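Local coordinates for nisin leader peptide-processing serine protease NisP (Lactococcus lactis subsp. lactis, PDB 4MZD), which removes the leader peptide from the precursor of the antibiotic nisin, probably as a subtilisin-like serine endopeptidase, at residues G206-I211 with N478-G483; T258-L263 with R267-P272; Y85-P90 with L400-N405; K92-G97 with L365-Y370. All blocks are in the same frame, centred on the assembly; numbering follows the deposited sequence.

Interaction 1 (G206-I211 with N478-G483)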
loop_
_atom_site.group_PDB
_atom_site.type_symbol
_atom_site.label_atom_id
_atom_site.label_comp_id
_atom_site.label_asym_id
_atom_site.label_seq_id
_atom_site.Cartn_x
_atom_site.Cartn_y
_atom_site.Cartn_z
ATOM N N GLY A 206 -2.966 7.387 0.703
ATOM C CA GLY A 206 -4.290 7.778 0.265
ATOM C C GLY A 206 -4.792 9.021 0.959
ATOM O O GLY A 206 -4.050 9.703 1.668
ATOM N N GLN A 207 -6.068 9.318 0.741
ATOM C CA GLN A 207 -6.697 10.499 1.312
ATOM C C GLN A 207 -8.207 10.328 1.247
ATOM O O GLN A 207 -8.731 9.598 0.393
ATOM C CB GLN A 207 -6.313 11.752 0.522
ATOM C CG GLN A 207 -6.867 11.737 -0.891
ATOM C CD GLN A 207 -6.284 12.808 -1.800
ATOM O OE1 GLN A 207 -5.669 12.492 -2.807
ATOM N NE2 GLN A 207 -6.494 14.069 -1.463
ATOM N N TYR A 208 -8.914 11.024 2.129
ATOM C CA TYR A 208 -10.370 11.038 2.064
ATOM C C TYR A 208 -10.854 12.214 1.227
ATOM O O TYR A 208 -10.407 13.358 1.413
ATOM C CB TYR A 208 -10.995 11.094 3.467
ATOM C CG TYR A 208 -10.539 9.946 4.324
ATOM C CD1 TYR A 208 -10.895 8.641 4.009
ATOM C CD2 TYR A 208 -9.716 10.155 5.417
ATOM C CE1 TYR A 208 -10.445 7.575 4.761
ATOM C CE2 TYR A 208 -9.262 9.092 6.182
ATOM C CZ TYR A 208 -9.634 7.806 5.847
ATOM O OH TYR A 208 -9.190 6.735 6.588
ATOM N N LEU A 209 -11.769 11.921 0.308
ATOM C CA LEU A 209 -12.363 12.925 -0.566
ATOM C C LEU A 209 -13.865 12.980 -0.318
ATOM O O LEU A 209 -14.526 11.940 -0.300
ATOM C CB LEU A 209 -12.116 12.555 -2.029
ATOM C CG LEU A 209 -10.651 12.414 -2.453
ATOM C CD1 LEU A 209 -10.560 11.944 -3.891
ATOM C CD2 LEU A 209 -9.900 13.725 -2.277
ATOM N N MET A 210 -14.402 14.185 -0.131
ATOM C CA MET A 210 -15.850 14.363 -0.068
ATOM C C MET A 210 -16.269 14.820 -1.457
ATOM O O MET A 210 -15.934 15.931 -1.876
ATOM C CB MET A 210 -16.239 15.385 1.005
ATOM C CG MET A 210 -17.730 15.337 1.401
ATOM S SD MET A 210 -18.263 16.481 2.768
ATOM C CE MET A 210 -18.306 18.042 1.857
ATOM N N ILE A 211 -16.971 13.952 -2.180
ATOM C CA ILE A 211 -17.165 14.155 -3.614
ATOM C C ILE A 211 -18.543 14.704 -3.977
ATOM O O ILE A 211 -18.838 14.911 -5.151
ATOM C CB ILE A 211 -16.863 12.875 -4.428
ATOM C CG1 ILE A 211 -17.811 11.732 -4.050
ATOM C CG2 ILE A 211 -15.424 12.461 -4.218
ATOM C CD1 ILE A 211 -17.746 10.545 -5.002
ATOM N N ASN A 478 -3.624 19.998 8.425
ATOM C CA ASN A 478 -3.287 18.732 9.055
ATOM C C ASN A 478 -3.189 17.595 8.033
ATOM O O ASN A 478 -3.401 17.805 6.836
ATOM C CB ASN A 478 -4.331 18.404 10.123
ATOM C CG ASN A 478 -5.735 18.315 9.551
ATOM O OD1 ASN A 478 -6.129 17.279 9.017
ATOM N ND2 ASN A 478 -6.496 19.401 9.654
ATOM N N ARG A 479 -2.870 16.396 8.511
ATOM C CA ARG A 479 -2.676 15.233 7.645
ATOM C C ARG A 479 -3.935 14.863 6.868
ATOM O O ARG A 479 -3.871 14.213 5.818
ATOM C CB ARG A 479 -2.234 14.029 8.477
ATOM C CG ARG A 479 -0.982 13.344 7.968
ATOM C CD ARG A 479 -0.647 12.103 8.781
ATOM N NE ARG A 479 -1.483 10.967 8.408
ATOM C CZ ARG A 479 -2.592 10.608 9.046
ATOM N NH1 ARG A 479 -3.002 11.290 10.105
ATOM N NH2 ARG A 479 -3.286 9.559 8.625
ATOM N N ASN A 480 -5.082 15.269 7.399
ATOM C CA ASN A 480 -6.365 14.998 6.771
ATOM C C ASN A 480 -7.001 16.232 6.142
ATOM O O ASN A 480 -8.176 16.204 5.802
ATOM C CB ASN A 480 -7.335 14.367 7.775
ATOM C CG ASN A 480 -6.944 12.956 8.156
ATOM O OD1 ASN A 480 -6.624 12.678 9.315
ATOM N ND2 ASN A 480 -6.970 12.056 7.186
ATOM N N SER A 481 -6.237 17.310 5.965
ATOM C CA SER A 481 -6.761 18.477 5.252
ATOM C C SER A 481 -7.071 18.122 3.809
ATOM O O SER A 481 -6.469 17.204 3.256
ATOM C CB SER A 481 -5.759 19.631 5.267
ATOM O OG SER A 481 -5.594 20.147 6.568
ATOM N N ARG A 482 -7.995 18.855 3.192
ATOM C CA ARG A 482 -8.299 18.619 1.791
ATOM C C ARG A 482 -7.024 18.655 0.971
ATOM O O ARG A 482 -6.210 19.573 1.107
ATOM C CB ARG A 482 -9.272 19.670 1.270
ATOM C CG ARG A 482 -10.601 19.660 1.977
ATOM C CD ARG A 482 -11.429 20.852 1.551
ATOM N NE ARG A 482 -11.808 20.774 0.147
ATOM C CZ ARG A 482 -12.400 21.764 -0.513
ATOM N NH1 ARG A 482 -12.654 22.914 0.107
ATOM N NH2 ARG A 482 -12.729 21.611 -1.790
ATOM N N GLY A 483 -6.860 17.656 0.113
ATOM C CA GLY A 483 -5.737 17.613 -0.801
ATOM C C GLY A 483 -4.488 16.941 -0.261
ATOM O O GLY A 483 -3.554 16.703 -1.023
HETATM O O HOH W 1 -8.163 15.002 0.733
HETATM O O HOH W 2 -7.769 12.567 4.271
#
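Gln-207 and Tyr-208, next to each other on strand 200-210, meet the C-terminal segment 478-483 largely through water. Gln-207 lays its amide nitrogen NE2 against the backbone of Gly-483, 3.7 Å from CA. The Tyr-208 ring has the Asn-480 amide at its edge, ND2 standing 3.8 Å from CD2 and near the ring plane; the two side chains run alongside each other in the same direction, with ring and amide planes 28° apart. No direct hydrogen bond crosses, but two waters bridge the segments. One accepts from Gln-207 NE2 (2.9 Å) and from Gly-483 N, and donates to the carbonyl O of Tyr-208. The other accepts from Tyr-208 N and, at 3.1 Å, from Asn-480 ND2. Behind these contacts, the type I turn 478-481 sets Asn-480 in place: OD1 of Asn-478 accepts a hydrogen bond from the Asn-480 backbone N at 2.8 Å in an Asx turn, and Asn-478 N is bonded to Ser-481 OG. Further out, Gln-207 OE1 is held by Tyr-228 and NE2 also by Glu-224, while Tyr-208 OH reaches Asp-249 and Asn-302. Strand 275-278 pairs with strand 200-210, and Gly-206 bonds to Ser-486 of the C-terminal tail, whose strand 486-487 joins the same sheet; helix 256-264 packs on Tyr-208, and helix 222-238 on Leu-209.

Interaction 2 (T258-L263 with R267-P272)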
loop_
_atom_site.group_PDB
_atom_site.type_symbol
_atom_site.label_atom_id
_atom_site.label_comp_id
_atom_site.label_asym_id
_atom_site.label_seq_id
_atom_site.Cartn_x
_atom_site.Cartn_y
_atom_site.Cartn_z
ATOM N N THR A 258 -20.293 8.296 9.797
ATOM C CA THR A 258 -19.094 8.155 10.606
ATOM C C THR A 258 -17.892 8.793 9.911
ATOM O O THR A 258 -17.038 9.393 10.563
ATOM C CB THR A 258 -18.823 6.682 10.954
ATOM O OG1 THR A 258 -19.849 6.213 11.841
ATOM C CG2 THR A 258 -17.465 6.528 11.625
ATOM N N MET A 259 -17.837 8.682 8.586
ATOM C CA MET A 259 -16.758 9.309 7.822
ATOM C C MET A 259 -16.891 10.832 7.821
ATOM O O MET A 259 -15.892 11.550 7.868
ATOM C CB MET A 259 -16.710 8.776 6.386
ATOM C CG MET A 259 -16.346 7.301 6.280
ATOM S SD MET A 259 -16.052 6.746 4.576
ATOM C CE MET A 259 -14.274 6.952 4.415
ATOM N N ILE A 260 -18.122 11.325 7.761
ATOM C CA ILE A 260 -18.346 12.756 7.875
ATOM C C ILE A 260 -17.922 13.262 9.256
ATOM O O ILE A 260 -17.249 14.286 9.368
ATOM C CB ILE A 260 -19.815 13.112 7.609
ATOM C CG1 ILE A 260 -20.109 12.995 6.113
ATOM C CG2 ILE A 260 -20.125 14.527 8.097
ATOM C CD1 ILE A 260 -19.438 14.065 5.282
ATOM N N ASN A 261 -18.316 12.543 10.301
ATOM C CA ASN A 261 -17.922 12.916 11.655
ATOM C C ASN A 261 -16.408 12.962 11.804
ATOM O O ASN A 261 -15.866 13.838 12.474
ATOM C CB ASN A 261 -18.520 11.959 12.685
ATOM C CG ASN A 261 -20.025 12.060 12.764
ATOM O OD1 ASN A 261 -20.621 13.015 12.265
ATOM N ND2 ASN A 261 -20.651 11.076 13.401
ATOM N N PHE A 262 -15.726 12.011 11.174
ATOM C CA PHE A 262 -14.271 11.995 11.185
ATOM C C PHE A 262 -13.737 13.249 10.490
ATOM O O PHE A 262 -12.886 13.950 11.029
ATOM C CB PHE A 262 -13.751 10.709 10.530
ATOM C CG PHE A 262 -12.253 10.632 10.428
ATOM C CD1 PHE A 262 -11.494 10.105 11.464
ATOM C CD2 PHE A 262 -11.603 11.071 9.287
ATOM C CE1 PHE A 262 -10.111 10.032 11.362
ATOM C CE2 PHE A 262 -10.225 10.999 9.180
ATOM C CZ PHE A 262 -9.481 10.479 10.218
ATOM N N LEU A 263 -14.269 13.555 9.310
ATOM C CA LEU A 263 -13.792 14.708 8.550
ATOM C C LEU A 263 -14.016 16.032 9.271
ATOM O O LEU A 263 -13.233 16.970 9.118
ATOM C CB LEU A 263 -14.441 14.772 7.167
ATOM C CG LEU A 263 -13.995 13.740 6.136
ATOM C CD1 LEU A 263 -14.529 14.128 4.768
ATOM C CD2 LEU A 263 -12.478 13.642 6.111
ATOM N N ARG A 267 -11.785 19.405 8.938
ATOM C CA ARG A 267 -12.241 20.200 7.805
ATOM C C ARG A 267 -13.499 20.944 8.186
ATOM O O ARG A 267 -14.141 20.612 9.180
ATOM C CB ARG A 267 -12.546 19.302 6.604
ATOM C CG ARG A 267 -11.368 18.481 6.135
ATOM C CD ARG A 267 -11.713 17.639 4.926
ATOM N NE ARG A 267 -10.667 16.646 4.724
ATOM C CZ ARG A 267 -10.657 15.725 3.768
ATOM N NH1 ARG A 267 -11.640 15.665 2.877
ATOM N NH2 ARG A 267 -9.648 14.859 3.712
ATOM N N SER A 268 -13.857 21.937 7.377
ATOM C CA SER A 268 -15.042 22.747 7.620
ATOM C C SER A 268 -16.152 22.381 6.637
ATOM O O SER A 268 -16.179 22.866 5.508
ATOM C CB SER A 268 -14.701 24.232 7.501
ATOM O OG SER A 268 -13.615 24.575 8.349
ATOM N N ILE A 269 -17.067 21.525 7.079
ATOM C CA ILE A 269 -18.118 20.992 6.215
ATOM C C ILE A 269 -19.434 21.747 6.389
ATOM O O ILE A 269 -19.887 21.970 7.511
ATOM C CB ILE A 269 -18.334 19.485 6.488
ATOM C CG1 ILE A 269 -17.058 18.704 6.147
ATOM C CG2 ILE A 269 -19.536 18.965 5.713
ATOM C CD1 ILE A 269 -17.086 17.248 6.551
ATOM N N LYS A 270 -20.039 22.144 5.273
ATOM C CA LYS A 270 -21.284 22.905 5.294
ATOM C C LYS A 270 -22.481 22.003 5.009
ATOM O O LYS A 270 -23.449 21.973 5.774
ATOM C CB LYS A 270 -21.235 24.033 4.264
ATOM C CG LYS A 270 -22.477 24.913 4.275
ATOM C CD LYS A 270 -22.769 25.524 2.912
ATOM C CE LYS A 270 -21.770 26.609 2.543
ATOM N NZ LYS A 270 -20.438 26.059 2.182
ATOM N N VAL A 271 -22.421 21.295 3.886
ATOM C CA VAL A 271 -23.427 20.302 3.536
ATOM C C VAL A 271 -22.719 18.969 3.341
ATOM O O VAL A 271 -21.924 18.820 2.412
ATOM C CB VAL A 271 -24.173 20.678 2.242
ATOM C CG1 VAL A 271 -25.202 19.609 1.888
ATOM C CG2 VAL A 271 -24.846 22.036 2.390
ATOM N N PRO A 272 -22.979 17.997 4.227
ATOM C CA PRO A 272 -22.285 16.710 4.113
ATOM C C PRO A 272 -22.597 16.018 2.796
ATOM O O PRO A 272 -23.736 16.026 2.331
ATOM C CB PRO A 272 -22.856 15.897 5.277
ATOM C CG PRO A 272 -23.362 16.913 6.244
ATOM C CD PRO A 272 -23.856 18.055 5.410
#
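With chi1 of -59° and an extended chain beyond it, Arg-267 carries its guanidinium across Leu-263 at a slant, and Leu-263's own chi1 of -72° turns CG beside the backbone N and presents CD2 to that flat group. The methyl Leu-263 CD2 sits over the centre of one guanidinium face, 3.6 Å from Arg-267 CZ, and Leu-263 CD1 lies 3.8 Å from Arg-267 NH1. This apolar group covers the face while the N-H groups are used elsewhere: NE bonds to Asn-480 O, NH2 to Tyr-208 O and NH1 to Tyr-215 OH. At the near end of the same residue the Arg-267 backbone N gives a weak, bent bond to Leu-263 O (2.8 Å, N-H...O 121°). Ile-269 pushes its CD1 between the two helix residues, 3.7 Å from Leu-263 CB and 4.2 Å from Ile-260 CD1. One step further, Ile-260 CD1 lies 3.9 Å from Pro-272 CB, the two side chains crossing at about a right angle. The chain after helix 256-264 thus doubles back over the helix it has just left. Lys-270 and Val-271 both face Ser-214 in a classic beta bulge beside strand 214-215, while Leu-263 and Ile-260 rest on strands 200-210 and 275-278.

Interaction 3 (Y85-P90 with L400-N405)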
loop_
_atom_site.group_PDB
_atom_site.type_symbol
_atom_site.label_atom_id
_atom_site.label_comp_id
_atom_site.label_asym_id
_atom_site.label_seq_id
_atom_site.Cartn_x
_atom_site.Cartn_y
_atom_site.Cartn_z
ATOM N N TYR A 85 6.960 -20.032 -1.483
ATOM C CA TYR A 85 8.218 -19.714 -2.152
ATOM C C TYR A 85 8.681 -20.840 -3.060
ATOM O O TYR A 85 9.218 -20.589 -4.133
ATOM C CB TYR A 85 9.314 -19.400 -1.140
ATOM C CG TYR A 85 9.014 -18.211 -0.271
ATOM C CD1 TYR A 85 8.566 -17.017 -0.822
ATOM C CD2 TYR A 85 9.177 -18.285 1.102
ATOM C CE1 TYR A 85 8.288 -15.929 -0.025
ATOM C CE2 TYR A 85 8.911 -17.201 1.906
ATOM C CZ TYR A 85 8.473 -16.022 1.339
ATOM O OH TYR A 85 8.203 -14.947 2.150
ATOM N N ALA A 86 8.484 -22.077 -2.620
ATOM C CA ALA A 86 8.936 -23.235 -3.376
ATOM C C ALA A 86 8.053 -23.514 -4.585
ATOM O O ALA A 86 8.443 -24.253 -5.484
ATOM C CB ALA A 86 9.002 -24.461 -2.478
ATOM N N LEU A 87 6.864 -22.923 -4.606
ATOM C CA LEU A 87 5.905 -23.198 -5.671
ATOM C C LEU A 87 6.178 -22.442 -6.966
ATOM O O LEU A 87 5.826 -22.920 -8.042
ATOM C CB LEU A 87 4.474 -22.919 -5.205
ATOM C CG LEU A 87 3.963 -23.779 -4.051
ATOM C CD1 LEU A 87 2.519 -23.427 -3.729
ATOM C CD2 LEU A 87 4.102 -25.260 -4.369
ATOM N N TYR A 88 6.785 -21.262 -6.869
ATOM C CA TYR A 88 6.983 -20.431 -8.051
ATOM C C TYR A 88 8.095 -19.396 -7.896
ATOM O O TYR A 88 8.185 -18.714 -6.877
ATOM C CB TYR A 88 5.680 -19.719 -8.441
ATOM C CG TYR A 88 5.806 -19.047 -9.779
ATOM C CD1 TYR A 88 5.849 -19.808 -10.938
ATOM C CD2 TYR A 88 5.925 -17.666 -9.890
ATOM C CE1 TYR A 88 6.002 -19.224 -12.169
ATOM C CE2 TYR A 88 6.072 -17.064 -11.126
ATOM C CZ TYR A 88 6.110 -17.855 -12.263
ATOM O OH TYR A 88 6.263 -17.291 -13.506
ATOM N N GLN A 89 8.924 -19.282 -8.929
ATOM C CA GLN A 89 9.977 -18.275 -9.005
ATOM C C GLN A 89 9.717 -17.383 -10.213
ATOM O O GLN A 89 9.670 -17.871 -11.338
ATOM C CB GLN A 89 11.342 -18.956 -9.154
ATOM C CG GLN A 89 12.429 -18.062 -9.719
ATOM C CD GLN A 89 12.779 -16.929 -8.791
ATOM O OE1 GLN A 89 12.928 -17.126 -7.585
ATOM N NE2 GLN A 89 12.911 -15.728 -9.346
ATOM N N PRO A 90 9.547 -16.070 -9.992
ATOM C CA PRO A 90 9.197 -15.191 -11.113
ATOM C C PRO A 90 10.340 -14.931 -12.086
ATOM O O PRO A 90 11.522 -14.981 -11.734
ATOM C CB PRO A 90 8.803 -13.884 -10.419
ATOM C CG PRO A 90 9.601 -13.900 -9.146
ATOM C CD PRO A 90 9.620 -15.339 -8.715
ATOM N N LEU A 400 -3.613 -18.746 -4.119
ATOM C CA LEU A 400 -3.582 -17.909 -5.302
ATOM C C LEU A 400 -2.759 -18.563 -6.411
ATOM O O LEU A 400 -3.198 -18.631 -7.559
ATOM C CB LEU A 400 -3.013 -16.545 -4.938
ATOM C CG LEU A 400 -3.149 -15.463 -5.998
ATOM C CD1 LEU A 400 -4.609 -15.262 -6.364
ATOM C CD2 LEU A 400 -2.543 -14.176 -5.477
ATOM N N LEU A 401 -1.570 -19.052 -6.067
ATOM C CA LEU A 401 -0.704 -19.723 -7.035
ATOM C C LEU A 401 -1.358 -20.985 -7.588
ATOM O O LEU A 401 -1.272 -21.267 -8.782
ATOM C CB LEU A 401 0.652 -20.064 -6.411
ATOM C CG LEU A 401 1.602 -18.887 -6.168
ATOM C CD1 LEU A 401 2.769 -19.318 -5.286
ATOM C CD2 LEU A 401 2.096 -18.300 -7.479
ATOM N N ASN A 402 -2.005 -21.752 -6.719
ATOM C CA ASN A 402 -2.672 -22.973 -7.157
ATOM C C ASN A 402 -3.879 -22.707 -8.060
ATOM O O ASN A 402 -4.185 -23.510 -8.938
ATOM C CB ASN A 402 -3.053 -23.843 -5.956
ATOM C CG ASN A 402 -1.846 -24.509 -5.321
ATOM O OD1 ASN A 402 -0.831 -24.735 -5.982
ATOM N ND2 ASN A 402 -1.952 -24.837 -4.041
ATOM N N GLY A 403 -4.558 -21.585 -7.839
ATOM C CA GLY A 403 -5.623 -21.137 -8.722
ATOM C C GLY A 403 -6.712 -22.158 -9.008
ATOM O O GLY A 403 -7.096 -22.364 -10.162
ATOM N N LYS A 404 -7.229 -22.786 -7.955
ATOM C CA LYS A 404 -8.283 -23.787 -8.108
ATOM C C LYS A 404 -9.499 -23.248 -8.859
ATOM O O LYS A 404 -10.097 -23.949 -9.681
ATOM C CB LYS A 404 -8.716 -24.322 -6.742
ATOM C CG LYS A 404 -10.011 -25.118 -6.773
ATOM C CD LYS A 404 -10.422 -25.571 -5.380
ATOM C CE LYS A 404 -11.766 -26.273 -5.404
ATOM N NZ LYS A 404 -11.771 -27.392 -6.382
ATOM N N ASN A 405 -9.882 -22.014 -8.558
ATOM C CA ASN A 405 -10.996 -21.380 -9.256
ATOM C C ASN A 405 -10.499 -20.524 -10.412
ATOM O O ASN A 405 -9.858 -19.498 -10.198
ATOM C CB ASN A 405 -11.831 -20.535 -8.291
ATOM C CG ASN A 405 -12.538 -21.373 -7.243
ATOM O OD1 ASN A 405 -13.015 -22.476 -7.523
ATOM N ND2 ASN A 405 -12.603 -20.853 -6.021
#
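The weakly bonded helix around 83-87, in the N-terminal part of the chain, and the loop after it meet the last turn of helix 397-402. Leu-401 is the link, its two methyls dividing between two neighbours. Leu-401 CD1 lies 4.0 Å from Leu-87 CB, and Leu-401 CD2 lies 4.0 Å from Tyr-88 CB. Chi1 of -73° puts CG beside the backbone N of Leu-401, and an anti chi2 turns the two methyls to the two neighbours. Leu-87 also brings CD1 up to Asn-402 OD1 at 4.2 Å, a loose apolar-to-polar approach where both residues are exposed. Tyr-88 touches through CB while the rest of its side chain departs: chi1 of -170° sends the ring off to helix 356-370, where its OH bonds to Asp-368 OD2. Leu-401 O accepts a hydrogen bond from Tyr-370 OH, so both partners are tied to that same helix. Directly after Asn-402 the helix ends as Gly-403 takes a positive phi of 53°. No hydrogen bond joins the two segments. The arrangement is plain van der Waals packing, joining the end of helix 83-87 and the loop after it to helix 397-402 beside helix 356-370 of the subtilisin-like fold.

Interaction 4 (K92-G97 with L365-Y370)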
loop_
_atom_site.group_PDB
_atom_site.type_symbol
_atom_site.label_atom_id
_atom_site.label_comp_id
_atom_site.label_asym_id
_atom_site.label_seq_id
_atom_site.Cartn_x
_atom_site.Cartn_y
_atom_site.Cartn_z
ATOM N N LYS A 92 12.088 -12.217 -15.011
ATOM C CA LYS A 92 12.471 -10.811 -14.973
ATOM C C LYS A 92 11.520 -9.917 -15.762
ATOM O O LYS A 92 11.713 -8.703 -15.824
ATOM C CB LYS A 92 13.901 -10.633 -15.485
ATOM C CG LYS A 92 14.953 -11.265 -14.595
ATOM C CD LYS A 92 14.874 -10.735 -13.174
ATOM C CE LYS A 92 16.112 -11.115 -12.381
ATOM N NZ LYS A 92 16.033 -10.637 -10.979
ATOM N N LYS A 93 10.494 -10.507 -16.369
ATOM C CA LYS A 93 9.572 -9.739 -17.202
ATOM C C LYS A 93 8.518 -8.978 -16.392
ATOM O O LYS A 93 7.972 -7.982 -16.861
ATOM C CB LYS A 93 8.887 -10.654 -18.216
ATOM C CG LYS A 93 9.805 -11.199 -19.287
ATOM C CD LYS A 93 9.026 -12.028 -20.294
ATOM C CE LYS A 93 7.823 -11.267 -20.843
ATOM N NZ LYS A 93 6.629 -11.337 -19.946
ATOM N N ILE A 94 8.240 -9.445 -15.183
ATOM C CA ILE A 94 7.216 -8.858 -14.329
ATOM C C ILE A 94 7.850 -7.826 -13.401
ATOM O O ILE A 94 8.990 -7.992 -12.958
ATOM C CB ILE A 94 6.516 -9.974 -13.505
ATOM C CG1 ILE A 94 5.415 -9.413 -12.610
ATOM C CG2 ILE A 94 7.525 -10.752 -12.659
ATOM C CD1 ILE A 94 4.271 -8.784 -13.363
ATOM N N SER A 95 7.118 -6.755 -13.112
ATOM C CA SER A 95 7.575 -5.818 -12.097
ATOM C C SER A 95 6.412 -5.175 -11.377
ATOM O O SER A 95 5.295 -5.104 -11.893
ATOM C CB SER A 95 8.460 -4.730 -12.700
ATOM O OG SER A 95 7.738 -3.975 -13.656
ATOM N N VAL A 96 6.697 -4.708 -10.169
ATOM C CA VAL A 96 5.759 -3.897 -9.412
ATOM C C VAL A 96 6.278 -2.468 -9.367
ATOM O O VAL A 96 7.448 -2.232 -9.035
ATOM C CB VAL A 96 5.584 -4.417 -7.969
ATOM C CG1 VAL A 96 4.593 -3.554 -7.210
ATOM C CG2 VAL A 96 5.133 -5.883 -7.974
ATOM N N GLY A 97 5.419 -1.515 -9.715
ATOM C CA GLY A 97 5.760 -0.115 -9.563
ATOM C C GLY A 97 5.323 0.370 -8.196
ATOM O O GLY A 97 4.147 0.264 -7.852
ATOM N N LEU A 365 3.229 -12.269 -8.923
ATOM C CA LEU A 365 3.566 -13.682 -9.133
ATOM C C LEU A 365 2.560 -14.355 -10.068
ATOM O O LEU A 365 2.945 -15.091 -10.970
ATOM C CB LEU A 365 3.625 -14.438 -7.801
ATOM C CG LEU A 365 4.764 -14.090 -6.836
ATOM C CD1 LEU A 365 4.537 -14.741 -5.484
ATOM C CD2 LEU A 365 6.125 -14.483 -7.398
ATOM N N VAL A 366 1.271 -14.086 -9.843
ATOM C CA VAL A 366 0.177 -14.628 -10.650
ATOM C C VAL A 366 0.232 -14.155 -12.093
ATOM O O VAL A 366 0.044 -14.933 -13.034
ATOM C CB VAL A 366 -1.202 -14.194 -10.063
ATOM C CG1 VAL A 366 -2.337 -14.518 -11.034
ATOM C CG2 VAL A 366 -1.432 -14.830 -8.714
ATOM N N VAL A 367 0.463 -12.861 -12.268
ATOM C CA VAL A 367 0.560 -12.299 -13.606
ATOM C C VAL A 367 1.654 -13.017 -14.386
ATOM O O VAL A 367 1.465 -13.401 -15.537
ATOM C CB VAL A 367 0.839 -10.783 -13.555
ATOM C CG1 VAL A 367 1.260 -10.266 -14.920
ATOM C CG2 VAL A 367 -0.392 -10.034 -13.060
ATOM N N ASP A 368 2.792 -13.211 -13.732
ATOM C CA ASP A 368 3.940 -13.857 -14.353
ATOM C C ASP A 368 3.693 -15.352 -14.599
ATOM O O ASP A 368 3.956 -15.855 -15.693
ATOM C CB ASP A 368 5.173 -13.641 -13.471
ATOM C CG ASP A 368 6.473 -13.948 -14.185
ATOM O OD1 ASP A 368 6.794 -13.246 -15.166
ATOM O OD2 ASP A 368 7.193 -14.869 -13.739
ATOM N N LYS A 369 3.173 -16.056 -13.596
ATOM C CA LYS A 369 2.972 -17.499 -13.711
ATOM C C LYS A 369 1.946 -17.872 -14.775
ATOM O O LYS A 369 2.159 -18.798 -15.556
ATOM C CB LYS A 369 2.547 -18.098 -12.368
ATOM C CG LYS A 369 2.214 -19.589 -12.450
ATOM C CD LYS A 369 1.754 -20.146 -11.108
ATOM C CE LYS A 369 1.260 -21.585 -11.230
ATOM N NZ LYS A 369 2.373 -22.554 -11.424
ATOM N N TYR A 370 0.832 -17.151 -14.803
ATOM C CA TYR A 370 -0.290 -17.509 -15.662
ATOM C C TYR A 370 -0.357 -16.677 -16.944
ATOM O O TYR A 370 -1.218 -16.912 -17.792
ATOM C CB TYR A 370 -1.608 -17.406 -14.885
ATOM C CG TYR A 370 -1.814 -18.509 -13.862
ATOM C CD1 TYR A 370 -2.187 -19.786 -14.264
ATOM C CD2 TYR A 370 -1.653 -18.272 -12.501
ATOM C CE1 TYR A 370 -2.383 -20.800 -13.347
ATOM C CE2 TYR A 370 -1.850 -19.286 -11.567
ATOM C CZ TYR A 370 -2.217 -20.552 -12.002
ATOM O OH TYR A 370 -2.422 -21.579 -11.108
#
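Ile-94 and Asp-368 cross at a slant, the isoleucine's branch lying against the carboxylate, while the other arm of Ile-94 runs on to Val-367. Ile-94 CG2 lies 3.6 Å from Asp-368 OD1 and 3.7 Å from Asp-368 CG, and Ile-94 CB is 3.9 Å from Asp-368 CB, so the aspartate is met along its length. With CG1 anti to the backbone N (chi1 -179°), the longer arm of Ile-94 reaches the preceding helix residue, where its CD1 comes within 3.7 Å of Val-367 CG1. Both residues of helix 356-370 point their CB toward Ile-94, which thereby spans two consecutive helix positions. No hydrogen bond crosses between the segments. The carboxylate has its partners nearby: OD1 bonds to Ser-91 OG, so Ser-91 and Tyr-88, just ahead of Ile-94, hold the carboxylate in its rotation. The Lys-93 ammonium is near but not touching, NZ 5.1 Å from Asp-368 OD1, and might add some favourable charge. Beyond the contact, Val-96 and Gly-97 pair with strands 169-174 and 200-210, and Val-367 also touches Leu-378. A helix packed beside the entry to the parallel strand 95-100, the one that ends in the predicted charge-relay Asp-100, fits the alpha/beta core of the subtilase fold.

Interactions 1 and 2 form one region, their centres 11 Å apart, joined by Arg-267, which bonds to carbonyls of Tyr-208 and Asn-480. Interactions 3 and 4 form another on the opposite side of the chain's centre, their centres 12 Å apart, joined through Tyr-88 with Asp-368 and Leu-401 with Tyr-370, both pairs reaching helix 356-370. Interaction 1 is the buried one and works through water and amides; interaction 2 mixes apolar packing with a guanidinium face; interaction 3, partly buried, relies on methyl contacts, and interaction 4, also partly buried, on an isoleucine against a valine and a carboxylate. Interactions 1 and 4 reach one sheet through adjacent strands 200-210 and 95-100.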